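Local atomic coordinates of glutathione S-transferase 2 (Onchocerca volvulus, PDB entry 1TU8), a protein that catalyses the conjugation of glutathione to electrophilic compounds as a homodimer and appears to play a central role in detoxification in this parasitic worm. Residues Y3-F8 with I26-D31; D96-Y101 with F155-V160; R103-A108 with N203-Q208. One frame throughout, in Å; residues are numbered along the deposited sequence.

Contact 1: Y3-F8 with I26-D31. With GTX (S-hexylglutathione), chain E.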
loop_
_atom_site.group_PDB
_atom_site.type_symbol
_atom_site.label_atom_id
_atom_site.label_comp_id
_atom_site.label_asym_id
_atom_site.label_seq_id
_atom_site.Cartn_x
_atom_site.Cartn_y
_atom_site.Cartn_z
ATOM N N TYR A 3 5.434 16.079 -17.356
ATOM C CA TYR A 3 5.132 14.767 -16.764
ATOM C C TYR A 3 5.325 13.630 -17.768
ATOM O O TYR A 3 4.884 13.740 -18.904
ATOM C CB TYR A 3 3.681 14.714 -16.288
ATOM C CG TYR A 3 3.370 15.637 -15.139
ATOM C CD1 TYR A 3 2.755 16.864 -15.362
ATOM C CD2 TYR A 3 3.695 15.292 -13.835
ATOM C CE1 TYR A 3 2.462 17.733 -14.304
ATOM C CE2 TYR A 3 3.396 16.150 -12.762
ATOM C CZ TYR A 3 2.787 17.366 -13.005
ATOM O OH TYR A 3 2.494 18.226 -11.966
ATOM N N LYS A 4 5.969 12.546 -17.340
ATOM C CA LYS A 4 6.014 11.294 -18.097
ATOM C C LYS A 4 5.677 10.113 -17.185
ATOM O O LYS A 4 6.314 9.922 -16.149
ATOM C CB LYS A 4 7.394 11.068 -18.734
ATOM C CG LYS A 4 7.538 9.717 -19.434
ATOM C CD LYS A 4 8.694 9.689 -20.447
ATOM C CE LYS A 4 10.038 9.494 -19.769
ATOM N NZ LYS A 4 11.168 9.564 -20.762
ATOM N N LEU A 5 4.682 9.325 -17.580
ATOM C CA LEU A 5 4.309 8.127 -16.847
ATOM C C LEU A 5 4.770 6.908 -17.614
ATOM O O LEU A 5 4.240 6.600 -18.682
ATOM C CB LEU A 5 2.801 8.060 -16.646
ATOM C CG LEU A 5 2.308 6.949 -15.729
ATOM C CD1 LEU A 5 2.785 7.204 -14.303
ATOM C CD2 LEU A 5 0.800 6.866 -15.801
ATOM N N THR A 6 5.749 6.216 -17.056
ATOM C CA THR A 6 6.309 5.028 -17.674
ATOM C C THR A 6 5.700 3.782 -17.043
ATOM O O THR A 6 5.818 3.565 -15.840
ATOM C CB THR A 6 7.826 5.053 -17.503
ATOM O OG1 THR A 6 8.365 6.184 -18.209
ATOM C CG2 THR A 6 8.474 3.835 -18.128
ATOM N N TYR A 7 5.026 2.990 -17.867
ATOM C CA TYR A 7 4.460 1.710 -17.446
ATOM C C TYR A 7 4.342 0.784 -18.655
ATOM O O TYR A 7 4.655 1.165 -19.786
ATOM C CB TYR A 7 3.088 1.930 -16.806
ATOM C CG TYR A 7 2.515 0.722 -16.084
ATOM C CD1 TYR A 7 1.296 0.176 -16.467
ATOM C CD2 TYR A 7 3.186 0.137 -15.003
ATOM C CE1 TYR A 7 0.759 -0.919 -15.808
ATOM C CE2 TYR A 7 2.656 -0.973 -14.338
ATOM C CZ TYR A 7 1.434 -1.488 -14.750
ATOM O OH TYR A 7 0.875 -2.572 -14.111
ATOM N N PHE A 8 3.906 -0.443 -18.406
ATOM C CA PHE A 8 3.608 -1.392 -19.465
ATOM C C PHE A 8 2.363 -0.968 -20.232
ATOM O O PHE A 8 1.618 -0.093 -19.789
ATOM C CB PHE A 8 3.481 -2.801 -18.875
ATOM C CG PHE A 8 4.762 -3.290 -18.283
ATOM C CD1 PHE A 8 4.977 -3.235 -16.911
ATOM C CD2 PHE A 8 5.792 -3.734 -19.107
ATOM C CE1 PHE A 8 6.184 -3.649 -16.364
ATOM C CE2 PHE A 8 6.996 -4.152 -18.569
ATOM C CZ PHE A 8 7.194 -4.105 -17.188
ATOM N N ILE A 26 -4.183 17.309 -16.787
ATOM C CA ILE A 26 -2.741 17.404 -16.624
ATOM C C ILE A 26 -2.106 16.674 -17.790
ATOM O O ILE A 26 -2.269 15.470 -17.937
ATOM C CB ILE A 26 -2.278 16.793 -15.273
ATOM C CG1 ILE A 26 -2.917 17.540 -14.100
ATOM C CG2 ILE A 26 -0.768 16.852 -15.170
ATOM C CD1 ILE A 26 -2.900 16.762 -12.796
ATOM N N LYS A 27 -1.407 17.421 -18.635
ATOM C CA LYS A 27 -0.806 16.868 -19.838
ATOM C C LYS A 27 0.419 16.042 -19.463
ATOM O O LYS A 27 1.249 16.464 -18.650
ATOM C CB LYS A 27 -0.419 17.989 -20.812
ATOM C CG LYS A 27 -1.556 18.944 -21.180
ATOM C CD LYS A 27 -2.710 18.251 -21.883
ATOM C CE LYS A 27 -3.592 19.268 -22.627
ATOM N NZ LYS A 27 -5.038 18.900 -22.580
ATOM N N PHE A 28 0.525 14.852 -20.043
ATOM C CA PHE A 28 1.647 13.974 -19.751
ATOM C C PHE A 28 1.998 13.059 -20.924
ATOM O O PHE A 28 1.173 12.796 -21.798
ATOM C CB PHE A 28 1.367 13.140 -18.487
ATOM C CG PHE A 28 0.299 12.082 -18.658
ATOM C CD1 PHE A 28 -1.041 12.427 -18.711
ATOM C CD2 PHE A 28 0.638 10.734 -18.723
ATOM C CE1 PHE A 28 -2.030 11.446 -18.855
ATOM C CE2 PHE A 28 -0.345 9.750 -18.863
ATOM C CZ PHE A 28 -1.675 10.110 -18.930
ATOM N N ILE A 29 3.238 12.583 -20.924
ATOM C CA ILE A 29 3.674 11.595 -21.890
ATOM C C ILE A 29 3.278 10.245 -21.308
ATOM O O ILE A 29 3.780 9.854 -20.258
ATOM C CB ILE A 29 5.205 11.650 -22.105
ATOM C CG1 ILE A 29 5.634 13.016 -22.641
ATOM C CG2 ILE A 29 5.642 10.534 -23.055
ATOM C CD1 ILE A 29 7.115 13.303 -22.437
ATOM N N ASP A 30 2.342 9.573 -21.968
ATOM C CA ASP A 30 1.955 8.216 -21.604
ATOM C C ASP A 30 2.945 7.232 -22.243
ATOM O O ASP A 30 2.741 6.762 -23.361
ATOM C CB ASP A 30 0.523 7.948 -22.060
ATOM C CG ASP A 30 -0.108 6.788 -21.329
ATOM O OD1 ASP A 30 -1.212 6.379 -21.730
ATOM O OD2 ASP A 30 0.424 6.237 -20.340
ATOM N N ASP A 31 4.023 6.956 -21.514
ATOM C CA ASP A 31 5.174 6.180 -21.996
ATOM C C ASP A 31 4.941 4.692 -21.752
ATOM O O ASP A 31 5.302 4.153 -20.701
ATOM C CB ASP A 31 6.440 6.681 -21.279
ATOM C CG ASP A 31 7.711 5.963 -21.719
ATOM O OD1 ASP A 31 8.653 5.870 -20.891
ATOM O OD2 ASP A 31 7.865 5.494 -22.865
HETATM N N1 GTX E . 4.050 -1.931 -5.243
HETATM C CA1 GTX E . 4.511 -1.562 -6.575
HETATM C C1 GTX E . 3.646 -0.438 -7.070
HETATM O O11 GTX E . 2.451 -0.303 -6.584
HETATM O O12 GTX E . 4.062 0.406 -7.979
HETATM C CB1 GTX E . 4.417 -2.784 -7.484
HETATM C CG1 GTX E . 5.103 -2.551 -8.830
HETATM C CD1 GTX E . 4.995 -3.769 -9.721
HETATM O OE1 GTX E . 4.523 -4.980 -9.217
HETATM N N2 GTX E . 5.393 -3.614 -10.984
HETATM C CA2 GTX E . 5.386 -4.665 -11.989
HETATM C C2 GTX E . 6.703 -4.733 -12.702
HETATM O O2 GTX E . 7.440 -3.564 -12.956
HETATM C CB2 GTX E . 4.306 -4.361 -13.018
HETATM S SG2 GTX E . 2.667 -4.308 -12.259
HETATM C C1S GTX E . 2.330 -6.071 -12.516
HETATM C C2S GTX E . 1.591 -6.360 -13.828
HETATM C C3S GTX E . 2.532 -6.308 -15.027
HETATM C C4S GTX E . 2.096 -7.198 -16.185
HETATM C C5S GTX E . 3.078 -7.061 -17.348
HETATM C C6S GTX E . 4.414 -7.738 -17.056
HETATM N N3 GTX E . 7.133 -5.937 -13.055
HETATM C CA3 GTX E . 8.237 -6.099 -13.991
HETATM C C3 GTX E . 9.443 -6.705 -13.324
HETATM O O31 GTX E . 10.503 -6.990 -14.034
HETATM O O32 GTX E . 9.456 -6.953 -12.036
HETATM O O HOH W 1 2.405 4.618 -19.422
#

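Contact 2: D96-Y101 with F155-V160. With GTX (S-hexylglutathione), chain F.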
loop_
_atom_site.group_PDB
_atom_site.type_symbol
_atom_site.label_atom_id
_atom_site.label_comp_id
_atom_site.label_asym_id
_atom_site.label_seq_id
_atom_site.Cartn_x
_atom_site.Cartn_y
_atom_site.Cartn_z
ATOM N N ASP A 96 -6.232 -3.590 -1.804
ATOM C CA ASP A 96 -6.403 -4.939 -1.263
ATOM C C ASP A 96 -7.271 -5.780 -2.183
ATOM O O ASP A 96 -6.983 -6.949 -2.406
ATOM C CB ASP A 96 -7.045 -4.910 0.133
ATOM C CG ASP A 96 -6.042 -4.651 1.249
ATOM O OD1 ASP A 96 -4.820 -4.685 1.003
ATOM O OD2 ASP A 96 -6.396 -4.415 2.416
ATOM N N LEU A 97 -8.350 -5.195 -2.697
ATOM C CA LEU A 97 -9.183 -5.905 -3.658
ATOM C C LEU A 97 -8.398 -6.183 -4.928
ATOM O O LEU A 97 -8.507 -7.267 -5.498
ATOM C CB LEU A 97 -10.477 -5.146 -3.966
ATOM C CG LEU A 97 -11.408 -5.826 -4.988
ATOM C CD1 LEU A 97 -11.780 -7.238 -4.566
ATOM C CD2 LEU A 97 -12.642 -4.999 -5.207
ATOM N N HIS A 98 -7.595 -5.217 -5.366
ATOM C CA HIS A 98 -6.808 -5.401 -6.575
ATOM C C HIS A 98 -5.788 -6.524 -6.423
ATOM O O HIS A 98 -5.514 -7.235 -7.383
ATOM C CB HIS A 98 -6.104 -4.111 -6.991
ATOM C CG HIS A 98 -5.582 -4.152 -8.390
ATOM N ND1 HIS A 98 -6.408 -4.315 -9.482
ATOM C CD2 HIS A 98 -4.317 -4.106 -8.875
ATOM C CE1 HIS A 98 -5.676 -4.338 -10.583
ATOM N NE2 HIS A 98 -4.404 -4.209 -10.243
ATOM N N VAL A 99 -5.229 -6.687 -5.224
ATOM C CA VAL A 99 -4.302 -7.790 -4.942
ATOM C C VAL A 99 -5.010 -9.141 -5.111
ATOM O O VAL A 99 -4.460 -10.064 -5.724
ATOM C CB VAL A 99 -3.694 -7.667 -3.516
ATOM C CG1 VAL A 99 -3.000 -8.962 -3.077
ATOM C CG2 VAL A 99 -2.722 -6.474 -3.453
ATOM N N LYS A 100 -6.230 -9.250 -4.589
ATOM C CA LYS A 100 -7.018 -10.480 -4.741
ATOM C C LYS A 100 -7.308 -10.755 -6.209
ATOM O O LYS A 100 -7.122 -11.875 -6.688
ATOM C CB LYS A 100 -8.315 -10.408 -3.937
ATOM C CG LYS A 100 -8.068 -10.405 -2.432
ATOM C CD LYS A 100 -9.333 -10.211 -1.628
ATOM C CE LYS A 100 -9.030 -10.062 -0.127
ATOM N NZ LYS A 100 -8.370 -8.743 0.227
ATOM N N TYR A 101 -7.715 -9.706 -6.915
ATOM C CA TYR A 101 -8.007 -9.773 -8.335
ATOM C C TYR A 101 -6.794 -10.231 -9.140
ATOM O O TYR A 101 -6.907 -11.160 -9.929
ATOM C CB TYR A 101 -8.499 -8.407 -8.816
ATOM C CG TYR A 101 -8.607 -8.257 -10.314
ATOM C CD1 TYR A 101 -9.743 -8.684 -10.999
ATOM C CD2 TYR A 101 -7.580 -7.671 -11.043
ATOM C CE1 TYR A 101 -9.849 -8.526 -12.378
ATOM C CE2 TYR A 101 -7.671 -7.516 -12.419
ATOM C CZ TYR A 101 -8.810 -7.948 -13.083
ATOM O OH TYR A 101 -8.905 -7.802 -14.453
ATOM N N PHE A 155 -13.068 3.754 -9.111
ATOM C CA PHE A 155 -13.675 3.674 -10.437
ATOM C C PHE A 155 -13.008 2.589 -11.294
ATOM O O PHE A 155 -13.698 1.735 -11.844
ATOM C CB PHE A 155 -13.621 5.034 -11.142
ATOM C CG PHE A 155 -14.099 4.990 -12.572
ATOM C CD1 PHE A 155 -13.259 5.364 -13.613
ATOM C CD2 PHE A 155 -15.364 4.506 -12.874
ATOM C CE1 PHE A 155 -13.697 5.299 -14.937
ATOM C CE2 PHE A 155 -15.806 4.429 -14.195
ATOM C CZ PHE A 155 -14.971 4.828 -15.224
ATOM N N GLU A 156 -11.680 2.615 -11.393
ATOM C CA GLU A 156 -10.954 1.616 -12.178
ATOM C C GLU A 156 -11.172 0.201 -11.624
ATOM O O GLU A 156 -11.349 -0.742 -12.399
ATOM C CB GLU A 156 -9.467 1.951 -12.258
ATOM C CG GLU A 156 -8.590 0.882 -12.909
ATOM C CD GLU A 156 -8.797 0.723 -14.406
ATOM O OE1 GLU A 156 -9.694 1.383 -14.978
ATOM O OE2 GLU A 156 -8.039 -0.068 -15.020
ATOM N N GLU A 157 -11.171 0.044 -10.296
ATOM C CA GLU A 157 -11.356 -1.276 -9.709
ATOM C C GLU A 157 -12.754 -1.812 -10.012
ATOM O O GLU A 157 -12.914 -2.972 -10.368
ATOM C CB GLU A 157 -11.089 -1.286 -8.193
ATOM C CG GLU A 157 -10.518 -2.597 -7.673
ATOM C CD GLU A 157 -9.265 -3.039 -8.412
ATOM O OE1 GLU A 157 -8.417 -2.185 -8.736
ATOM O OE2 GLU A 157 -9.126 -4.245 -8.679
ATOM N N LEU A 158 -13.768 -0.970 -9.895
ATOM C CA LEU A 158 -15.124 -1.366 -10.246
ATOM C C LEU A 158 -15.239 -1.703 -11.731
ATOM O O LEU A 158 -15.898 -2.677 -12.079
ATOM C CB LEU A 158 -16.133 -0.287 -9.889
ATOM C CG LEU A 158 -16.307 -0.009 -8.394
ATOM C CD1 LEU A 158 -17.273 1.143 -8.225
ATOM C CD2 LEU A 158 -16.795 -1.237 -7.616
ATOM N N ASP A 159 -14.579 -0.928 -12.588
ATOM C CA ASP A 159 -14.664 -1.155 -14.033
ATOM C C ASP A 159 -14.048 -2.497 -14.431
ATOM O O ASP A 159 -14.663 -3.263 -15.178
ATOM C CB ASP A 159 -14.006 -0.006 -14.806
ATOM C CG ASP A 159 -14.443 0.039 -16.250
ATOM O OD1 ASP A 159 -15.650 0.273 -16.500
ATOM O OD2 ASP A 159 -13.655 -0.174 -17.192
ATOM N N VAL A 160 -12.855 -2.807 -13.917
ATOM C CA VAL A 160 -12.186 -4.059 -14.278
ATOM C C VAL A 160 -12.954 -5.260 -13.728
ATOM O O VAL A 160 -12.957 -6.332 -14.332
ATOM C CB VAL A 160 -10.682 -4.155 -13.849
ATOM C CG1 VAL A 160 -9.876 -2.939 -14.311
ATOM C CG2 VAL A 160 -10.524 -4.407 -12.362
HETATM N N1 GTX F . -3.919 -3.948 3.644
HETATM C CA1 GTX F . -4.327 -4.226 5.013
HETATM C C1 GTX F . -3.412 -3.506 5.975
HETATM O O11 GTX F . -2.194 -3.170 5.649
HETATM O O12 GTX F . -3.826 -3.214 7.181
HETATM C CB1 GTX F . -4.260 -5.730 5.232
HETATM C CG1 GTX F . -4.762 -6.179 6.596
HETATM C CD1 GTX F . -4.793 -7.689 6.733
HETATM O OE1 GTX F . -4.387 -8.529 5.688
HETATM N N2 GTX F . -5.221 -8.163 7.905
HETATM C CA2 GTX F . -5.181 -9.563 8.306
HETATM C C2 GTX F . -6.469 -9.973 8.926
HETATM O O2 GTX F . -7.157 -9.094 9.759
HETATM C CB2 GTX F . -4.138 -9.799 9.413
HETATM S SG2 GTX F . -2.491 -9.401 8.831
HETATM C C1S GTX F . -2.196 -11.035 8.096
HETATM C C2S GTX F . -1.545 -11.998 9.092
HETATM C C3S GTX F . -2.525 -13.050 9.628
HETATM C C4S GTX F . -2.247 -13.395 11.090
HETATM C C5S GTX F . -3.458 -13.994 11.799
HETATM C C6S GTX F . -3.617 -15.477 11.488
HETATM N N3 GTX F . -6.894 -11.200 8.690
HETATM C CA3 GTX F . -7.894 -11.814 9.536
HETATM C C3 GTX F . -9.118 -12.173 8.735
HETATM O O31 GTX F . -10.019 -12.950 9.264
HETATM O O32 GTX F . -9.287 -11.716 7.525
HETATM O O HOH W 2 -11.147 -7.866 -15.641
#

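Contact 3: R103-A108 with N203-Q208. With GTX (S-hexylglutathione), chain E.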
loop_
_atom_site.group_PDB
_atom_site.type_symbol
_atom_site.label_atom_id
_atom_site.label_comp_id
_atom_site.label_asym_id
_atom_site.label_seq_id
_atom_site.Cartn_x
_atom_site.Cartn_y
_atom_site.Cartn_z
ATOM N N ARG A 103 -3.974 -11.717 -8.210
ATOM C CA ARG A 103 -3.546 -13.055 -7.831
ATOM C C ARG A 103 -4.328 -14.096 -8.629
ATOM O O ARG A 103 -3.749 -15.029 -9.185
ATOM C CB ARG A 103 -3.791 -13.289 -6.338
ATOM C CG ARG A 103 -3.765 -14.594 -5.542
ATOM C CD ARG A 103 -5.090 -14.890 -4.839
ATOM N NE ARG A 103 -5.087 -16.177 -4.133
ATOM C CZ ARG A 103 -6.196 -16.808 -3.727
ATOM N NH1 ARG A 103 -6.137 -17.808 -2.838
ATOM N NH2 ARG A 103 -7.429 -16.506 -4.158
ATOM N N MET A 104 -5.642 -13.921 -8.688
ATOM C CA MET A 104 -6.491 -14.797 -9.479
ATOM C C MET A 104 -6.146 -14.719 -10.970
ATOM O O MET A 104 -5.989 -15.755 -11.619
ATOM C CB MET A 104 -7.959 -14.440 -9.240
ATOM C CG MET A 104 -8.947 -15.264 -10.032
ATOM S SD MET A 104 -9.305 -14.591 -11.659
ATOM C CE MET A 104 -9.939 -12.947 -11.244
ATOM N N ILE A 105 -6.009 -13.501 -11.499
ATOM C CA ILE A 105 -5.742 -13.278 -12.924
ATOM C C ILE A 105 -4.436 -13.940 -13.382
ATOM O O ILE A 105 -4.405 -14.647 -14.390
ATOM C CB ILE A 105 -5.669 -11.753 -13.221
ATOM C CG1 ILE A 105 -7.059 -11.098 -13.116
ATOM C CG2 ILE A 105 -5.031 -11.474 -14.583
ATOM C CD1 ILE A 105 -8.067 -11.509 -14.212
ATOM N N TYR A 106 -3.363 -13.704 -12.631
ATOM C CA TYR A 106 -2.019 -14.138 -13.020
ATOM C C TYR A 106 -1.637 -15.566 -12.594
ATOM O O TYR A 106 -0.794 -16.188 -13.238
ATOM C CB TYR A 106 -0.971 -13.154 -12.468
ATOM C CG TYR A 106 -0.942 -11.834 -13.220
ATOM C CD1 TYR A 106 -1.575 -10.702 -12.712
ATOM C CD2 TYR A 106 -0.296 -11.728 -14.443
ATOM C CE1 TYR A 106 -1.546 -9.507 -13.386
ATOM C CE2 TYR A 106 -0.272 -10.537 -15.133
ATOM C CZ TYR A 106 -0.902 -9.425 -14.597
ATOM O OH TYR A 106 -0.883 -8.235 -15.271
ATOM N N MET A 107 -2.238 -16.076 -11.520
ATOM C CA MET A 107 -1.818 -17.364 -10.948
ATOM C C MET A 107 -2.828 -18.511 -11.085
ATOM O O MET A 107 -2.443 -19.675 -10.952
ATOM C CB MET A 107 -1.451 -17.195 -9.475
ATOM C CG MET A 107 -0.411 -16.124 -9.215
ATOM S SD MET A 107 0.213 -16.206 -7.531
ATOM C CE MET A 107 1.541 -17.470 -7.702
ATOM N N ALA A 108 -4.097 -18.203 -11.343
ATOM C CA ALA A 108 -5.146 -19.232 -11.314
ATOM C C ALA A 108 -6.449 -18.822 -12.005
ATOM O O ALA A 108 -7.528 -19.071 -11.490
ATOM C CB ALA A 108 -5.433 -19.636 -9.847
ATOM N N ASN A 203 -4.698 -6.452 -18.183
ATOM C CA ASN A 203 -3.597 -7.168 -17.550
ATOM C C ASN A 203 -2.542 -7.617 -18.563
ATOM O O ASN A 203 -2.749 -7.534 -19.777
ATOM C CB ASN A 203 -4.161 -8.368 -16.789
ATOM C CG ASN A 203 -5.290 -7.977 -15.848
ATOM O OD1 ASN A 203 -6.443 -8.407 -16.003
ATOM N ND2 ASN A 203 -4.973 -7.123 -14.887
ATOM N N GLY A 204 -1.402 -8.074 -18.059
ATOM C CA GLY A 204 -0.257 -8.377 -18.903
ATOM C C GLY A 204 -0.255 -9.762 -19.538
ATOM O O GLY A 204 0.600 -10.056 -20.375
ATOM N N ASN A 205 -1.193 -10.615 -19.135
ATOM C CA ASN A 205 -1.236 -12.004 -19.595
ATOM C C ASN A 205 -2.424 -12.273 -20.519
ATOM O O ASN A 205 -2.733 -13.422 -20.815
ATOM C CB ASN A 205 -1.268 -12.956 -18.387
ATOM C CG ASN A 205 -2.587 -12.899 -17.625
ATOM O OD1 ASN A 205 -3.419 -12.029 -17.869
ATOM N ND2 ASN A 205 -2.778 -13.827 -16.701
ATOM N N GLY A 206 -3.105 -11.218 -20.948
ATOM C CA GLY A 206 -4.216 -11.333 -21.882
ATOM C C GLY A 206 -5.513 -11.890 -21.311
ATOM O O GLY A 206 -6.408 -12.241 -22.078
ATOM N N LYS A 207 -5.626 -11.968 -19.985
ATOM C CA LYS A 207 -6.838 -12.447 -19.326
ATOM C C LYS A 207 -7.513 -11.295 -18.553
ATOM O O LYS A 207 -6.840 -10.415 -18.015
ATOM C CB LYS A 207 -6.515 -13.606 -18.371
ATOM C CG LYS A 207 -5.665 -14.729 -18.971
ATOM C CD LYS A 207 -5.399 -15.834 -17.961
ATOM C CE LYS A 207 -4.314 -16.793 -18.445
ATOM N NZ LYS A 207 -4.172 -18.032 -17.607
ATOM N N GLN A 208 -8.841 -11.311 -18.524
ATOM C CA GLN A 208 -9.633 -10.283 -17.840
ATOM C C GLN A 208 -11.099 -10.682 -17.702
ATOM O O GLN A 208 -11.408 -11.815 -18.088
ATOM C CB GLN A 208 -9.520 -8.926 -18.550
ATOM C CG GLN A 208 -9.933 -8.915 -20.012
ATOM C CD GLN A 208 -9.454 -7.670 -20.751
ATOM O OE1 GLN A 208 -8.255 -7.340 -20.735
ATOM N NE2 GLN A 208 -10.378 -6.991 -21.425
HETATM N N1 GTX E . 4.050 -1.931 -5.243
HETATM C CA1 GTX E . 4.511 -1.562 -6.575
HETATM C C1 GTX E . 3.646 -0.438 -7.070
HETATM O O11 GTX E . 2.451 -0.303 -6.584
HETATM O O12 GTX E . 4.062 0.406 -7.979
HETATM C CB1 GTX E . 4.417 -2.784 -7.484
HETATM C CG1 GTX E . 5.103 -2.551 -8.830
HETATM C CD1 GTX E . 4.995 -3.769 -9.721
HETATM O OE1 GTX E . 4.523 -4.980 -9.217
HETATM N N2 GTX E . 5.393 -3.614 -10.984
HETATM C CA2 GTX E . 5.386 -4.665 -11.989
HETATM C C2 GTX E . 6.703 -4.733 -12.702
HETATM O O2 GTX E . 7.440 -3.564 -12.956
HETATM C CB2 GTX E . 4.306 -4.361 -13.018
HETATM S SG2 GTX E . 2.667 -4.308 -12.259
HETATM C C1S GTX E . 2.330 -6.071 -12.516
HETATM C C2S GTX E . 1.591 -6.360 -13.828
HETATM C C3S GTX E . 2.532 -6.308 -15.027
HETATM C C4S GTX E . 2.096 -7.198 -16.185
HETATM C C5S GTX E . 3.078 -7.061 -17.348
HETATM C C6S GTX E . 4.414 -7.738 -17.056
HETATM N N3 GTX E . 7.133 -5.937 -13.055
HETATM C CA3 GTX E . 8.237 -6.099 -13.991
HETATM C C3 GTX E . 9.443 -6.705 -13.324
HETATM O O31 GTX E . 10.503 -6.990 -14.034
HETATM O O32 GTX E . 9.456 -6.953 -12.036
HETATM O O HOH W 3 -3.800 -17.315 -14.802
HETATM O O HOH W 4 -0.635 -15.657 -16.167
#

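Contact 1: Y3-F8 with I26-D31
Ile26 and Phe28 meet Tyr3 and Leu5 to form the apolar centre of this parallel strand pair. The methyl CG2 of Ile26 lies 3.5 Å from Tyr3 CE1, reaching the ring obliquely, while the carbonyl oxygen of Lys27 stands at the edge of the same ring, near its plane. Further along, Tyr3 CB rests against Phe28 CB at 3.6 Å. The Phe28 side chain takes the tight position between its own backbone N and carbonyl carbon (chi1 70°), which brings CD2 to 4.0 Å from Leu5 CB. The backbone ladder then zips the strands together: Ile29 N gives a nearly straight bond to Tyr3 O, Leu5 N bonds to Ile29 O, Asp31 N to Leu5 O in a more bent geometry, and Tyr7 N to Asp31 O at 3.1 Å.

At the polar edge, Thr6 and Asp31 lie side by side on one face of the sheet. Thr6 OG1 donates to Asp31 OD1 at 2.7 Å, the carboxylate oxygen accepting through its anti lone pair, on the side away from its twin. Lys4 lays its aliphatic chain across the same aspartate, CG 3.7 Å from Asp31 CB; its NZ stays 4.5 Å from Asp31 OD1, too far for a salt bridge, and makes a cation-pi contact with Tyr54. Asp30 points to the face that carries Leu5, and its carboxylate pairs with Arg18 and Arg32; a water lies within hydrogen-bonding distance of both Asp30 OD2 and Leu5 O.

The pair forms the two parallel strands of a beta-alpha-beta unit in the thioredoxin-like domain. Tyr7 OH receives a bond from Leu13 N, and the ligand sulfur SG2 makes a close contact at the ring edge, 3.1 Å from that OH. Helix 15-23 packs on Leu5, Ile26 and Phe28, and strand 52-55 continues the sheet beyond 3-8.

Contact 2: D96-Y101 with F155-V160
His98 and Glu157 make the central polar link between two helices that run in roughly the same direction. ND1 of the imidazole donates to Glu157 OE2 at 2.8 Å, with the acceptor almost exactly in the ring plane. The bond uses the syn lone pair of OE2, on the side of the other oxygen, yet the carboxylate is turned 76° against the imidazole, so the two flat groups cross nearly at a right angle. The glutamate chain bends at chi2 (54°) to bring its carboxylate up to the histidine edge, and at that bend its CG packs 4.0 Å from Leu97 CD2.

One turn further along, Val160 meets Tyr101 in a CH-pi contact: CG2 sits over one face of the ring, 4.2 Å from its centroid and displaced toward the rim. At this end a water donates to Val160 O at 2.7 Å and lies close to Tyr101 OH.

A second shell surrounds these groups. OE2 of the buried Glu157 has a second, weak partner in His161, whose ring also meets that of Tyr101, so the buried oxygen is supplied with donors by the strong His98 bond and this weaker one. Leu97 is backed by helix 121-132, while Val202 touches both Tyr101 and Val160.

At the start of 96-101, Asp96 faces the dimer partner. Both its oxygens accept from N1 of the S-hexylglutathione held mainly by the second subunit, OD2 at 2.8 Å, and OD2 is also bonded to Gln62 of the second subunit. An aspartate reaching the gamma-glutamyl amine across the dimer interface is a feature of pi-class glutathione transferases, here built on the all-helical C-terminal domain.

Contact 3: R103-A108 with N203-Q208
Tyr106 and Asn205 join the end of helix 81-107 to the C-terminal tail, where the tail folds back beside the pocket for the hexyl group of the bound inhibitor. An Asx turn shapes that tail: Asn205 OD1 accepts from Lys207 N at 3.1 Å.

Two direct hydrogen bonds bridge the segments. Gly204 N points almost straight at Tyr106 OH, 2.8 Å away, so the phenol anchors the tail through its backbone. The Tyr106 side chain leaves its backbone away from the tail, and with CG anti to the carbonyl carbon (chi1 -74°) the ring swings back until its hydroxyl meets the glycine. The second bond runs from Asn205 ND2 to Ile105 O at 2.9 Å; the oxygen lies close to the amide plane, but the donor stands above the carbonyl plane rather than on a lone pair. The Asn205 amide is thereby gripped at both ends, its oxygen by the tail and its nitrogen by the helix, and it is inclined 34° to the nearby Tyr106 ring.

Two waters bridge the segments. One molecule donates to Ile105 O and accepts from Lys207 NZ, which also forms a salt bridge with Glu110; another joins Tyr106 O to Asn205 ND2. Ile105 O thus receives donors from both the tail and water, and Tyr106 O one from water.

Van der Waals contacts complete the interface. Ile105 presents CG2 to the asparagine side chains, crossing that of Asn203 at about a right angle, and its CD1 lies 4.1 Å from Gln208 CA. On the ligand side, C4S of the hexyl chain approaches Tyr106 OH to 3.3 Å and Gly204 CA to 3.8 Å.

The three contacts sample both halves of the glutathione transferase fold. Contact 1 comes first along the chain, in the thioredoxin-like domain, and closes before the helical contacts open. Contacts 2 and 3 share helix 81-107 and interlock in sequence, 96-101 and 103-108 preceding 155-160 and 203-208; their centres are about 13 Å apart and they touch where Tyr101 meets the side chain of Asn203. Contact 1 lies about 22 and 24 Å, centre to centre, from contacts 2 and 3, yet contacts 1 and 3 touch one ligand, while contact 2 reaches the ligand of the second subunit. Each active site therefore draws on both domains and both chains.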